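Outer membrane protein Omp121 (Bacteroides thetaiotaomicron, PDB 5FQ8) probably takes up nutrients across the outer membrane as a TonB-dependent receptor and binds calcium and magnesium ions. Local coordinates at residues 196-201 and 845-850; 234-239 and 339-344. All blocks are in the same frame, centred on the assembly; numbering follows the deposited sequence.

Contacts 1 and 2 lie side by side at one end of the chain, their centres about 35 and 37 Å from its centre and about 16 Å apart. The order along the sequence is 196-201, 234-239, 339-344, 845-850, so contact 2 is nested inside the loop that contact 1 closes. All four segments belong to the non-barrel excursions between the long strands of the transmembrane barrel. The loop 196-201 joins the two: N196 OD1 probably accepts a hydrogen bond from R339 NH2 (2.9 Å), and the M200 backbone N probably donates one to D340 OD1. Barrel connections far apart in sequence are thus tied together on the same side of the chain's centre, where they also meet partner chains.

Contact 1. Residues 196-201 and 845-850; sequences NEFGMG and QTAYND. With CA (calcium ion), chain N.
E197 leads the contact: its CG lies anti to the backbone N (chi1 -155°) and the chain runs extended beyond it, carrying the carboxylate out to the turn 847-850. OE1 ends beside the methyl of A847, 3.8 Å from A847 CB. OE2 is held by a salt bridge to R217 and comes within 4.2 Å of D850 OD2, a pairing of like charges that the arginine and a bound calcium would probably offset. D850 binds that calcium through both carboxylate oxygens, with the ion 2.0 Å from D850 OD1 and 2.8 Å from D850 OD2, while a water binds it at 2.3 Å. E197 belongs to this calcium site in a structure of the protein, but here E197 OE1 stands 4.3 Å from the ion, too far for direct coordination. F198 follows, with CG anti to the carbonyl carbon. Its ring receives E197 CB over one face, towards the rim, and turns its edge to A847, whose CB is 4.1 Å from F198 CE2; the ring tip CZ reaches the D850 carbonyl. A847 and D850 are the first and last residues of a type I turn, closed by D850 N donating to A847 O, which places methyl and carboxylate at its two ends, both near E197 and F198. D850 OD2 also bonds a basic side chain of another protein chain, making this an interface site. Residues 196-201 lie in the loop between strand 177-188 and strand 201-202, G201 opening the latter, and meet the connection between helix 832-839 and strand 859-865.

Contact 2. Residues 234-239 and 339-344; sequences KLKPYV and RDISII
K236 lays its side chain across D340 at about a right angle, bending at the last torsion to bring NZ 2.7 Å from D340 OD2. This salt bridge, also a hydrogen bond, uses the anti lone pair of OD2, on the side away from OD1. NZ has a weak second bond, to P237 O at 3.4 Å, and a cation-pi contact with W225. D340 CG sits in the crowded position between its backbone N and carbonyl carbon (chi1 58°), which turns the carboxylate towards the lysine while OD1 is engaged by the loop 196-201. Both oxygens of this buried carboxylate are therefore satisfied. Y238, the centre of an inverse gamma turn, brings CE1 to 4.0 Å from D340 CG, its ring plane 73° from that of the carboxylate. On the lysine's aliphatic part, K236 CE packs against I341 CD1 at 4.0 Å. An alanine here, lacking the ammonium and the CE that touches I341, would probably leave the buried D340 carboxylate poorly compensated and loosen the hold between the two segments. Strand 232-237 is the middle one of three antiparallel strands, flanked by 222-225 and 227-229, and at K234 and L235 it also pairs with a strand of the lipoprotein BT_2262. Against its end rests the segment 339-344, part of the connection from helix 330-335 to helix 368-374.

Contact 1. Residues 196-201 and 845-850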
loop_
_atom_site.group_PDB
_atom_site.type_symbol
_atom_site.label_atom_id
_atom_site.label_comp_id
_atom_site.label_asym_id
_atom_site.label_seq_id
_atom_site.Cartn_x
_atom_site.Cartn_y
_atom_site.Cartn_z
ATOM N N ASN B 196 15.517 -32.778 30.457
ATOM C CA ASN B 196 14.541 -33.819 30.145
ATOM C C ASN B 196 13.969 -34.427 31.417
ATOM O O ASN B 196 13.597 -35.596 31.438
ATOM C CB ASN B 196 15.130 -34.921 29.255
ATOM C CG ASN B 196 15.450 -34.439 27.842
ATOM O OD1 ASN B 196 14.554 -34.197 27.036
ATOM N ND2 ASN B 196 16.727 -34.347 27.526
ATOM N N GLU B 197 13.896 -33.641 32.484
ATOM C CA GLU B 197 13.426 -34.136 33.765
ATOM C C GLU B 197 11.951 -33.853 34.004
ATOM O O GLU B 197 11.248 -34.701 34.562
ATOM C CB GLU B 197 14.262 -33.518 34.885
ATOM C CG GLU B 197 14.316 -34.328 36.161
ATOM C CD GLU B 197 15.180 -33.691 37.226
ATOM O OE1 GLU B 197 15.992 -32.805 36.892
ATOM O OE2 GLU B 197 15.045 -34.082 38.400
ATOM N N PHE B 198 11.456 -32.695 33.569
ATOM C CA PHE B 198 10.084 -32.275 33.822
ATOM C C PHE B 198 9.388 -31.930 32.511
ATOM O O PHE B 198 10.013 -31.474 31.556
ATOM C CB PHE B 198 10.045 -31.072 34.768
ATOM C CG PHE B 198 11.018 -31.155 35.908
ATOM C CD1 PHE B 198 10.673 -31.790 37.086
ATOM C CD2 PHE B 198 12.274 -30.590 35.802
ATOM C CE1 PHE B 198 11.556 -31.861 38.120
ATOM C CE2 PHE B 198 13.165 -30.654 36.840
ATOM C CZ PHE B 198 12.805 -31.291 38.001
ATOM N N GLY B 199 8.071 -32.121 32.478
ATOM C CA GLY B 199 7.305 -31.943 31.275
ATOM C C GLY B 199 6.350 -30.769 31.325
ATOM O O GLY B 199 6.513 -29.819 32.104
ATOM N N MET B 200 5.337 -30.837 30.466
ATOM C CA MET B 200 4.411 -29.735 30.268
ATOM C C MET B 200 3.751 -29.326 31.566
ATOM O O MET B 200 3.159 -30.149 32.260
ATOM C CB MET B 200 3.342 -30.145 29.261
ATOM C CG MET B 200 2.200 -29.164 29.079
ATOM S SD MET B 200 1.068 -29.765 27.859
ATOM C CE MET B 200 0.889 -31.442 28.392
ATOM N N GLY B 201 3.837 -28.048 31.877
ATOM C CA GLY B 201 3.098 -27.511 32.996
ATOM C C GLY B 201 3.618 -26.144 33.373
ATOM O O GLY B 201 4.562 -25.628 32.786
ATOM N N GLN B 845 19.836 -25.739 32.699
ATOM C CA GLN B 845 20.059 -24.919 33.877
ATOM C C GLN B 845 18.820 -24.801 34.750
ATOM O O GLN B 845 18.942 -24.754 35.976
ATOM C CB GLN B 845 20.527 -23.528 33.471
ATOM C CG GLN B 845 21.965 -23.453 33.061
ATOM C CD GLN B 845 22.166 -23.832 31.639
ATOM O OE1 GLN B 845 21.309 -24.442 31.037
ATOM N NE2 GLN B 845 23.304 -23.473 31.087
ATOM N N THR B 846 17.627 -24.754 34.161
ATOM C CA THR B 846 16.458 -24.517 34.993
ATOM C C THR B 846 16.096 -25.724 35.838
ATOM O O THR B 846 15.202 -25.619 36.683
ATOM C CB THR B 846 15.253 -24.099 34.147
ATOM O OG1 THR B 846 14.755 -25.217 33.413
ATOM C CG2 THR B 846 15.620 -22.987 33.193
ATOM N N ALA B 847 16.763 -26.851 35.641
ATOM C CA ALA B 847 16.547 -28.002 36.498
ATOM C C ALA B 847 17.379 -27.936 37.773
ATOM O O ALA B 847 17.566 -28.953 38.422
ATOM C CB ALA B 847 16.848 -29.279 35.718
ATOM N N TYR B 848 17.776 -26.731 38.176
ATOM C CA TYR B 848 18.907 -26.521 39.077
ATOM C C TYR B 848 18.780 -27.261 40.404
ATOM O O TYR B 848 19.687 -27.991 40.803
ATOM C CB TYR B 848 19.079 -25.031 39.318
ATOM C CG TYR B 848 19.823 -24.656 40.568
ATOM C CD1 TYR B 848 21.194 -24.748 40.624
ATOM C CD2 TYR B 848 19.153 -24.158 41.671
ATOM C CE1 TYR B 848 21.871 -24.390 41.737
ATOM C CE2 TYR B 848 19.827 -23.796 42.786
ATOM C CZ TYR B 848 21.190 -23.915 42.816
ATOM O OH TYR B 848 21.885 -23.561 43.942
ATOM N N ASN B 849 17.713 -27.046 41.145
ATOM C CA ASN B 849 17.666 -27.617 42.478
ATOM C C ASN B 849 16.739 -28.807 42.533
ATOM O O ASN B 849 16.101 -29.052 43.553
ATOM C CB ASN B 849 17.253 -26.548 43.483
ATOM C CG ASN B 849 17.578 -26.922 44.902
ATOM O OD1 ASN B 849 18.724 -26.882 45.307
ATOM N ND2 ASN B 849 16.565 -27.273 45.673
ATOM N N ASP B 850 16.646 -29.550 41.437
ATOM C CA ASP B 850 15.569 -30.513 41.258
ATOM C C ASP B 850 14.229 -29.823 41.456
ATOM O O ASP B 850 13.214 -30.449 41.769
ATOM C CB ASP B 850 15.730 -31.714 42.184
ATOM C CG ASP B 850 17.058 -32.414 41.985
ATOM O OD1 ASP B 850 18.071 -31.718 41.765
ATOM O OD2 ASP B 850 17.048 -33.649 42.106
HETATM CA CA CA N . 18.814 -32.741 40.198
HETATM O O HOH W 1 20.432 -32.769 38.590
#

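Contact 2. Residues 234-239 and 339-344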
loop_
_atom_site.group_PDB
_atom_site.type_symbol
_atom_site.label_atom_id
_atom_site.label_comp_id
_atom_site.label_asym_id
_atom_site.label_seq_id
_atom_site.Cartn_x
_atom_site.Cartn_y
_atom_site.Cartn_z
ATOM N N LYS B 234 -6.186 -35.993 23.193
ATOM C CA LYS B 234 -5.074 -36.925 23.065
ATOM C C LYS B 234 -4.519 -37.298 24.433
ATOM O O LYS B 234 -4.517 -36.499 25.370
ATOM C CB LYS B 234 -3.962 -36.352 22.188
ATOM C CG LYS B 234 -4.177 -36.582 20.709
ATOM C CD LYS B 234 -3.070 -35.977 19.879
ATOM C CE LYS B 234 -3.275 -36.236 18.403
ATOM N NZ LYS B 234 -2.111 -35.781 17.602
ATOM N N LEU B 235 -4.028 -38.530 24.521
ATOM C CA LEU B 235 -3.585 -39.156 25.758
ATOM C C LEU B 235 -2.311 -39.926 25.464
ATOM O O LEU B 235 -2.289 -40.748 24.548
ATOM C CB LEU B 235 -4.664 -40.092 26.291
ATOM C CG LEU B 235 -4.387 -40.897 27.540
ATOM C CD1 LEU B 235 -4.459 -39.988 28.717
ATOM C CD2 LEU B 235 -5.428 -41.964 27.645
ATOM N N LYS B 236 -1.261 -39.665 26.234
ATOM C CA LYS B 236 0.070 -40.156 25.925
ATOM C C LYS B 236 0.816 -40.410 27.223
ATOM O O LYS B 236 0.500 -39.809 28.254
ATOM C CB LYS B 236 0.841 -39.153 25.061
ATOM C CG LYS B 236 1.696 -38.193 25.824
ATOM C CD LYS B 236 2.362 -37.239 24.870
ATOM C CE LYS B 236 3.377 -36.376 25.580
ATOM N NZ LYS B 236 3.259 -36.437 27.075
ATOM N N PRO B 237 1.818 -41.281 27.206
ATOM C CA PRO B 237 2.622 -41.484 28.408
ATOM C C PRO B 237 3.481 -40.268 28.693
ATOM O O PRO B 237 4.085 -39.680 27.793
ATOM C CB PRO B 237 3.478 -42.705 28.057
ATOM C CG PRO B 237 2.853 -43.303 26.856
ATOM C CD PRO B 237 2.233 -42.183 26.123
ATOM N N TYR B 238 3.538 -39.898 29.967
ATOM C CA TYR B 238 4.245 -38.694 30.395
ATOM C C TYR B 238 5.738 -39.007 30.464
ATOM O O TYR B 238 6.298 -39.327 31.511
ATOM C CB TYR B 238 3.682 -38.213 31.724
ATOM C CG TYR B 238 4.075 -36.811 32.094
ATOM C CD1 TYR B 238 4.012 -35.788 31.164
ATOM C CD2 TYR B 238 4.491 -36.506 33.377
ATOM C CE1 TYR B 238 4.365 -34.511 31.491
ATOM C CE2 TYR B 238 4.845 -35.225 33.713
ATOM C CZ TYR B 238 4.779 -34.233 32.760
ATOM O OH TYR B 238 5.123 -32.946 33.053
ATOM N N VAL B 239 6.392 -38.932 29.307
ATOM C CA VAL B 239 7.813 -39.225 29.198
ATOM C C VAL B 239 8.473 -38.128 28.391
ATOM O O VAL B 239 7.816 -37.371 27.682
ATOM C CB VAL B 239 8.095 -40.592 28.542
ATOM C CG1 VAL B 239 7.556 -41.713 29.385
ATOM C CG2 VAL B 239 7.498 -40.644 27.172
ATOM N N ARG B 339 8.956 -30.461 26.891
ATOM C CA ARG B 339 9.930 -31.505 26.608
ATOM C C ARG B 339 9.288 -32.835 26.294
ATOM O O ARG B 339 9.980 -33.718 25.804
ATOM C CB ARG B 339 10.882 -31.695 27.779
ATOM C CG ARG B 339 11.597 -30.457 28.206
ATOM C CD ARG B 339 12.443 -29.892 27.103
ATOM N NE ARG B 339 13.344 -30.903 26.595
ATOM C CZ ARG B 339 13.390 -31.305 25.331
ATOM N NH1 ARG B 339 12.598 -30.759 24.434
ATOM N NH2 ARG B 339 14.243 -32.244 24.972
ATOM N N ASP B 340 8.001 -33.013 26.553
ATOM C CA ASP B 340 7.372 -34.306 26.335
ATOM C C ASP B 340 6.567 -34.382 25.049
ATOM O O ASP B 340 6.081 -35.461 24.711
ATOM C CB ASP B 340 6.456 -34.634 27.509
ATOM C CG ASP B 340 5.397 -33.587 27.712
ATOM O OD1 ASP B 340 5.746 -32.455 28.109
ATOM O OD2 ASP B 340 4.215 -33.900 27.478
ATOM N N ILE B 341 6.415 -33.275 24.335
ATOM C CA ILE B 341 5.504 -33.173 23.202
ATOM C C ILE B 341 6.247 -33.507 21.920
ATOM O O ILE B 341 7.370 -33.047 21.702
ATOM C CB ILE B 341 4.892 -31.767 23.127
ATOM C CG1 ILE B 341 4.067 -31.489 24.377
ATOM C CG2 ILE B 341 4.030 -31.645 21.895
ATOM C CD1 ILE B 341 3.019 -32.517 24.637
ATOM N N SER B 342 5.623 -34.309 21.072
ATOM C CA SER B 342 6.226 -34.709 19.806
ATOM C C SER B 342 5.990 -33.631 18.761
ATOM O O SER B 342 4.865 -33.458 18.289
ATOM C CB SER B 342 5.638 -36.037 19.350
ATOM O OG SER B 342 6.126 -36.404 18.077
ATOM N N ILE B 343 7.055 -32.935 18.369
ATOM C CA ILE B 343 6.930 -31.857 17.394
ATOM C C ILE B 343 6.613 -32.401 16.006
ATOM O O ILE B 343 5.722 -31.896 15.321
ATOM C CB ILE B 343 8.204 -31.004 17.367
ATOM C CG1 ILE B 343 8.384 -30.296 18.681
ATOM C CG2 ILE B 343 8.127 -29.976 16.294
ATOM C CD1 ILE B 343 9.515 -29.345 18.633
ATOM N N ILE B 344 7.351 -33.416 15.546
ATOM C CA ILE B 344 7.092 -33.910 14.202
ATOM C C ILE B 344 5.735 -34.569 14.114
ATOM O O ILE B 344 5.271 -34.890 13.016
ATOM C CB ILE B 344 8.172 -34.893 13.732
ATOM C CG1 ILE B 344 8.173 -36.126 14.624
ATOM C CG2 ILE B 344 9.506 -34.219 13.666
ATOM C CD1 ILE B 344 9.254 -37.064 14.300
#